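Putative Zn-dependent exopeptidase (Bacteroides vulgatus ATCC 8482, PDB 3GUX) is a putative zinc-dependent exopeptidase of the M28 family, and probably removes residues from the N-terminal end of peptides, as leucine aminopeptidases do. Local coordinates at residues Tyr30-Val35 against Leu137-Arg142; Ser132-Leu137 against Ile155-Ser160. All blocks are in the same frame, centred on the assembly; numbering follows the deposited sequence.

Both contacts use helix 131-146, and their centres lie about 10 Å apart. Contact 1 sets the helix against helix 26-37 at a partly buried place about 12 Å from the centre of the chain; contact 2 sets its earlier turns on strand 152-158, about 5 Å from that centre. Along the chain the segments alternate: 30-35, then 132-137, then 137-142, then 155-160, with L137 in both contacts. The result is a layered order, outer helix, inner helix, mixed six-stranded sheet. Two further touches tie the layers of this phosphorylase/hydrolase-like fold together: I33 CD1 lies 3.7 Å from S132 CA, and A141 CB lies 3.4 Å from I155 CD1.

Contact 1: Tyr30-Val35 against Leu137-Arg142; sequences YQYIQV and LLEIAR
Segments 30-35 and 137-142, parts of helices 26-37 and 131-146, pack through Y32, which lies across L138, E139 and R142, with the two axes 9.6 Å apart at closest approach and running at 129° to each other. This is a helix-helix contact on the outer side of a phosphorylase/hydrolase-like fold, where the N-terminal helix leans on helix 131-146. The backbones come nearest at Y32 and L138, whose CA atoms are 7.3 Å apart. A tyrosine suits this place because its long ring can reach the other helix while its hydroxyl ends beside the R142 chain at the partly exposed margin. Y32 CG is anti to its carbonyl carbon (chi1 -57°), which carries the ring along helix 131-146: Y32 CD2 lies 3.6 Å from L138 CB, and farther out Y32 CE2 is 3.7 Å from the backbone N of E139. L138, apolar and buried, also sets its CD1 against Y32 CB and turns to L56 of helix 47-62. Beyond the ring, R142 grips E139 side-on in a salt bridge within the helix: NE to OE1 at 2.8 Å is fairly straight and near the guanidinium plane, NH2 to OE2 at 2.9 Å more bent and tilted from it. The buried carboxylate of E139 is further held by S28, Q143 and the backbone N of D25. The guanidinium and ring planes are 56° apart, and Y32 OH lies 3.3 Å from R142 CD.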
loop_
_atom_site.group_PDB
_atom_site.type_symbol
_atom_site.label_atom_id
_atom_site.label_comp_id
_atom_site.label_asym_id
_atom_site.label_seq_id
_atom_site.Cartn_x
_atom_site.Cartn_y
_atom_site.Cartn_z
ATOM N N TYR A 30 13.311 5.149 3.186
ATOM C CA TYR A 30 13.836 6.220 2.328
ATOM C C TYR A 30 14.708 5.659 1.202
ATOM O O TYR A 30 14.552 6.047 0.044
ATOM C CB TYR A 30 14.636 7.232 3.178
ATOM C CG TYR A 30 15.074 8.478 2.429
ATOM C CD1 TYR A 30 16.204 8.477 1.640
ATOM C CD2 TYR A 30 14.319 9.646 2.496
ATOM C CE1 TYR A 30 16.574 9.608 0.958
ATOM C CE2 TYR A 30 14.701 10.783 1.842
ATOM C CZ TYR A 30 15.812 10.761 1.071
ATOM O OH TYR A 30 16.184 11.894 0.383
ATOM N N GLN A 31 15.608 4.736 1.534
ATOM C CA GLN A 31 16.448 4.120 0.520
ATOM C C GLN A 31 15.686 3.285 -0.523
ATOM O O GLN A 31 16.053 3.292 -1.716
ATOM C CB GLN A 31 17.547 3.276 1.183
ATOM C CG GLN A 31 18.542 4.101 2.011
ATOM C CD GLN A 31 19.156 5.279 1.253
ATOM O OE1 GLN A 31 19.402 6.320 1.852
ATOM N NE2 GLN A 31 19.387 5.125 -0.061
ATOM N N TYR A 32 14.632 2.592 -0.083
ATOM C CA TYR A 32 13.780 1.839 -1.020
ATOM C C TYR A 32 13.071 2.816 -1.959
ATOM O O TYR A 32 12.859 2.512 -3.103
ATOM C CB TYR A 32 12.761 0.928 -0.311
ATOM C CG TYR A 32 13.366 -0.080 0.639
ATOM C CD1 TYR A 32 14.538 -0.783 0.326
ATOM C CD2 TYR A 32 12.747 -0.368 1.839
ATOM C CE1 TYR A 32 15.077 -1.712 1.219
ATOM C CE2 TYR A 32 13.270 -1.292 2.715
ATOM C CZ TYR A 32 14.430 -1.951 2.397
ATOM O OH TYR A 32 14.934 -2.844 3.284
ATOM N N ILE A 33 12.723 3.998 -1.462
ATOM C CA ILE A 33 12.142 5.015 -2.309
ATOM C C ILE A 33 13.176 5.506 -3.325
ATOM O O ILE A 33 12.872 5.592 -4.530
ATOM C CB ILE A 33 11.556 6.179 -1.509
ATOM C CG1 ILE A 33 10.395 5.649 -0.656
ATOM C CG2 ILE A 33 11.140 7.320 -2.493
ATOM C CD1 ILE A 33 9.862 6.549 0.430
ATOM N N GLN A 34 14.389 5.784 -2.851
ATOM C CA GLN A 34 15.448 6.278 -3.715
ATOM C C GLN A 34 15.816 5.255 -4.821
ATOM O O GLN A 34 16.046 5.637 -5.959
ATOM C CB GLN A 34 16.655 6.665 -2.863
ATOM C CG GLN A 34 17.834 7.205 -3.676
ATOM C CD GLN A 34 17.513 8.516 -4.330
ATOM O OE1 GLN A 34 17.347 9.522 -3.645
ATOM N NE2 GLN A 34 17.393 8.516 -5.662
ATOM N N VAL A 35 15.854 3.963 -4.488
ATOM C CA VAL A 35 16.175 2.927 -5.497
ATOM C C VAL A 35 15.108 2.860 -6.593
ATOM O O VAL A 35 15.423 2.611 -7.748
ATOM C CB VAL A 35 16.354 1.525 -4.845
ATOM C CG1 VAL A 35 16.445 0.452 -5.908
ATOM C CG2 VAL A 35 17.586 1.514 -3.913
ATOM N N LEU A 137 5.970 0.072 2.518
ATOM C CA LEU A 137 5.552 -1.328 2.587
ATOM C C LEU A 137 6.712 -2.332 2.518
ATOM O O LEU A 137 6.647 -3.401 3.154
ATOM C CB LEU A 137 4.475 -1.612 1.523
ATOM C CG LEU A 137 3.120 -0.925 1.786
ATOM C CD1 LEU A 137 2.067 -1.308 0.736
ATOM C CD2 LEU A 137 2.594 -1.226 3.202
ATOM N N LEU A 138 7.753 -2.012 1.750
ATOM C CA LEU A 138 8.937 -2.872 1.682
ATOM C C LEU A 138 9.586 -2.916 3.052
ATOM O O LEU A 138 9.960 -3.987 3.516
ATOM C CB LEU A 138 9.951 -2.377 0.647
ATOM C CG LEU A 138 9.624 -2.578 -0.841
ATOM C CD1 LEU A 138 10.604 -1.822 -1.736
ATOM C CD2 LEU A 138 9.606 -4.055 -1.211
ATOM N N GLU A 139 9.697 -1.755 3.710
ATOM C CA GLU A 139 10.276 -1.709 5.052
ATOM C C GLU A 139 9.383 -2.474 6.020
ATOM O O GLU A 139 9.899 -3.149 6.888
ATOM C CB GLU A 139 10.525 -0.270 5.535
ATOM C CG GLU A 139 10.904 -0.145 7.002
ATOM C CD GLU A 139 12.194 -0.896 7.394
ATOM O OE1 GLU A 139 12.952 -1.404 6.527
ATOM O OE2 GLU A 139 12.457 -0.961 8.602
ATOM N N ILE A 140 8.058 -2.384 5.876
ATOM C CA ILE A 140 7.153 -3.204 6.722
ATOM C C ILE A 140 7.379 -4.715 6.456
ATOM O O ILE A 140 7.421 -5.508 7.394
ATOM C CB ILE A 140 5.688 -2.781 6.581
ATOM C CG1 ILE A 140 5.499 -1.389 7.196
ATOM C CG2 ILE A 140 4.739 -3.801 7.260
ATOM C CD1 ILE A 140 4.185 -0.756 6.927
ATOM N N ALA A 141 7.596 -5.078 5.193
ATOM C CA ALA A 141 7.897 -6.463 4.804
ATOM C C ALA A 141 9.142 -6.987 5.532
ATOM O O ALA A 141 9.132 -8.075 6.115
ATOM C CB ALA A 141 8.089 -6.572 3.276
ATOM N N ARG A 142 10.199 -6.184 5.502
ATOM C CA ARG A 142 11.457 -6.524 6.123
ATOM C C ARG A 142 11.274 -6.773 7.629
ATOM O O ARG A 142 11.863 -7.697 8.181
ATOM C CB ARG A 142 12.473 -5.406 5.854
ATOM C CG ARG A 142 13.902 -5.745 6.341
ATOM C CD ARG A 142 14.912 -4.639 6.048
ATOM N NE ARG A 142 14.756 -3.475 6.925
ATOM C CZ ARG A 142 15.278 -3.348 8.140
ATOM N NH1 ARG A 142 15.998 -4.328 8.693
ATOM N NH2 ARG A 142 15.060 -2.237 8.849
#

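Contact 2: Ser132-Leu137 against Ile155-Ser160; sequences SGVGVL and IVFFDS
The ring of F157 receives V134 over one face and L137 at its edge, and these two approaches make up much of the contact between the helix and the strand. V134 CG1 stands 3.9 Å from the centroid of the F157 ring and 16° off the ring normal, a CH-pi contact displaced toward the rim, so that its nearest ring atoms are CZ and CE1. V134 CG2 reaches F157 CD1 at 3.9 Å, so both branches of the forked side chain bear on the ring; a beta-branched residue suits a flat aromatic partner in this way. L137 comes differently: L137 CB lies near the ring plane, 3.9 Å from F157 CE1. L137 CB also touches I155 CG2 at 4.1 Å, so the leucine's first carbon rests over the junction of I155 and F157, two residues on the same side of the strand. With chi1 at -68°, I155 CG1 is anti to its carbonyl carbon and sends CD1 up to the helix backbone, where I155 CD1 lies 3.2 Å from L137 O. Phenylalanine suits its position because one broad ring serves two helix residues three apart; an alanine here would probably open a gap beneath V134 and L137 and leave the valine methyls without the face they rest on. The axes run nearly antiparallel, at 159°, with V134 opposite F157 and L137 opposite I155. This is a helix laid on the central sheet of an alpha/beta fold. Strand 152-158 is flanked by strands 81-91 and 98-104; L137 also touches L101 and A103 of the latter, while helix 47-62 brings L56 against V134 and F157, and L60 against I155 and F157.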
loop_
_atom_site.group_PDB
_atom_site.type_symbol
_atom_site.label_atom_id
_atom_site.label_comp_id
_atom_site.label_asym_id
_atom_site.label_seq_id
_atom_site.Cartn_x
_atom_site.Cartn_y
_atom_site.Cartn_z
ATOM N N SER A 132 6.593 6.198 -2.630
ATOM C CA SER A 132 6.554 6.383 -1.174
ATOM C C SER A 132 5.766 5.306 -0.495
ATOM O O SER A 132 6.227 4.749 0.499
ATOM C CB SER A 132 6.066 7.804 -0.779
ATOM O OG SER A 132 4.688 8.004 -1.040
ATOM N N GLY A 133 4.576 4.991 -1.014
ATOM C CA GLY A 133 3.760 3.938 -0.431
ATOM C C GLY A 133 4.473 2.599 -0.547
ATOM O O GLY A 133 4.520 1.845 0.422
ATOM N N VAL A 134 5.048 2.327 -1.716
ATOM C CA VAL A 134 5.764 1.077 -1.940
ATOM C C VAL A 134 6.971 0.959 -0.983
ATOM O O VAL A 134 7.225 -0.104 -0.406
ATOM C CB VAL A 134 6.247 0.918 -3.404
ATOM C CG1 VAL A 134 7.196 -0.285 -3.527
ATOM C CG2 VAL A 134 5.062 0.783 -4.366
ATOM N N GLY A 135 7.737 2.040 -0.862
ATOM C CA GLY A 135 8.877 2.058 0.022
ATOM C C GLY A 135 8.569 1.762 1.479
ATOM O O GLY A 135 9.283 1.004 2.131
ATOM N N VAL A 136 7.500 2.360 1.988
ATOM C CA VAL A 136 7.069 2.098 3.344
ATOM C C VAL A 136 6.675 0.621 3.495
ATOM O O VAL A 136 7.011 -0.027 4.479
ATOM C CB VAL A 136 5.873 2.962 3.700
ATOM C CG1 VAL A 136 5.261 2.486 4.996
ATOM C CG2 VAL A 136 6.256 4.392 3.795
ATOM N N LEU A 137 5.970 0.072 2.518
ATOM C CA LEU A 137 5.552 -1.328 2.587
ATOM C C LEU A 137 6.712 -2.332 2.518
ATOM O O LEU A 137 6.647 -3.401 3.154
ATOM C CB LEU A 137 4.475 -1.612 1.523
ATOM C CG LEU A 137 3.120 -0.925 1.786
ATOM C CD1 LEU A 137 2.067 -1.308 0.736
ATOM C CD2 LEU A 137 2.594 -1.226 3.202
ATOM N N ILE A 155 1.090 -7.897 1.164
ATOM C CA ILE A 155 1.623 -6.673 0.591
ATOM C C ILE A 155 1.327 -6.788 -0.926
ATOM O O ILE A 155 1.802 -7.716 -1.572
ATOM C CB ILE A 155 3.118 -6.507 0.915
ATOM C CG1 ILE A 155 3.285 -6.259 2.418
ATOM C CG2 ILE A 155 3.720 -5.367 0.127
ATOM C CD1 ILE A 155 4.716 -5.981 2.874
ATOM N N VAL A 156 0.507 -5.890 -1.472
ATOM C CA VAL A 156 0.193 -5.908 -2.893
ATOM C C VAL A 156 0.560 -4.584 -3.564
ATOM O O VAL A 156 0.123 -3.518 -3.115
ATOM C CB VAL A 156 -1.292 -6.161 -3.121
ATOM C CG1 VAL A 156 -1.615 -6.174 -4.622
ATOM C CG2 VAL A 156 -1.689 -7.458 -2.478
ATOM N N PHE A 157 1.418 -4.650 -4.582
ATOM C CA PHE A 157 1.759 -3.481 -5.360
ATOM C C PHE A 157 0.957 -3.541 -6.659
ATOM O O PHE A 157 1.166 -4.428 -7.503
ATOM C CB PHE A 157 3.251 -3.376 -5.653
ATOM C CG PHE A 157 4.145 -3.491 -4.434
ATOM C CD1 PHE A 157 3.867 -2.800 -3.255
ATOM C CD2 PHE A 157 5.336 -4.208 -4.509
ATOM C CE1 PHE A 157 4.728 -2.881 -2.151
ATOM C CE2 PHE A 157 6.192 -4.311 -3.396
ATOM C CZ PHE A 157 5.888 -3.643 -2.221
ATOM N N PHE A 158 0.038 -2.589 -6.803
ATOM C CA PHE A 158 -0.799 -2.458 -7.974
ATOM C C PHE A 158 -0.091 -1.715 -9.084
ATOM O O PHE A 158 0.556 -0.715 -8.828
ATOM C CB PHE A 158 -2.074 -1.665 -7.663
ATOM C CG PHE A 158 -2.969 -2.322 -6.669
ATOM C CD1 PHE A 158 -3.438 -3.603 -6.891
ATOM C CD2 PHE A 158 -3.387 -1.637 -5.546
ATOM C CE1 PHE A 158 -4.289 -4.206 -6.009
ATOM C CE2 PHE A 158 -4.226 -2.241 -4.641
ATOM C CZ PHE A 158 -4.676 -3.527 -4.864
ATOM N N ASP A 159 -0.235 -2.205 -10.310
ATOM C CA ASP A 159 0.309 -1.544 -11.473
ATOM C C ASP A 159 -0.794 -0.757 -12.184
ATOM O O ASP A 159 -1.951 -0.795 -11.781
ATOM C CB ASP A 159 0.889 -2.620 -12.402
ATOM C CG ASP A 159 1.893 -2.097 -13.402
ATOM O OD1 ASP A 159 2.226 -0.883 -13.425
ATOM O OD2 ASP A 159 2.375 -2.946 -14.183
ATOM N N SER A 160 -0.411 0.032 -13.184
ATOM C CA SER A 160 -1.351 0.697 -14.104
ATOM C C SER A 160 -2.418 1.553 -13.446
ATOM O O SER A 160 -3.588 1.573 -13.806
ATOM C CB SER A 160 -1.970 -0.384 -14.999
ATOM O OG SER A 160 -0.906 -1.105 -15.617
#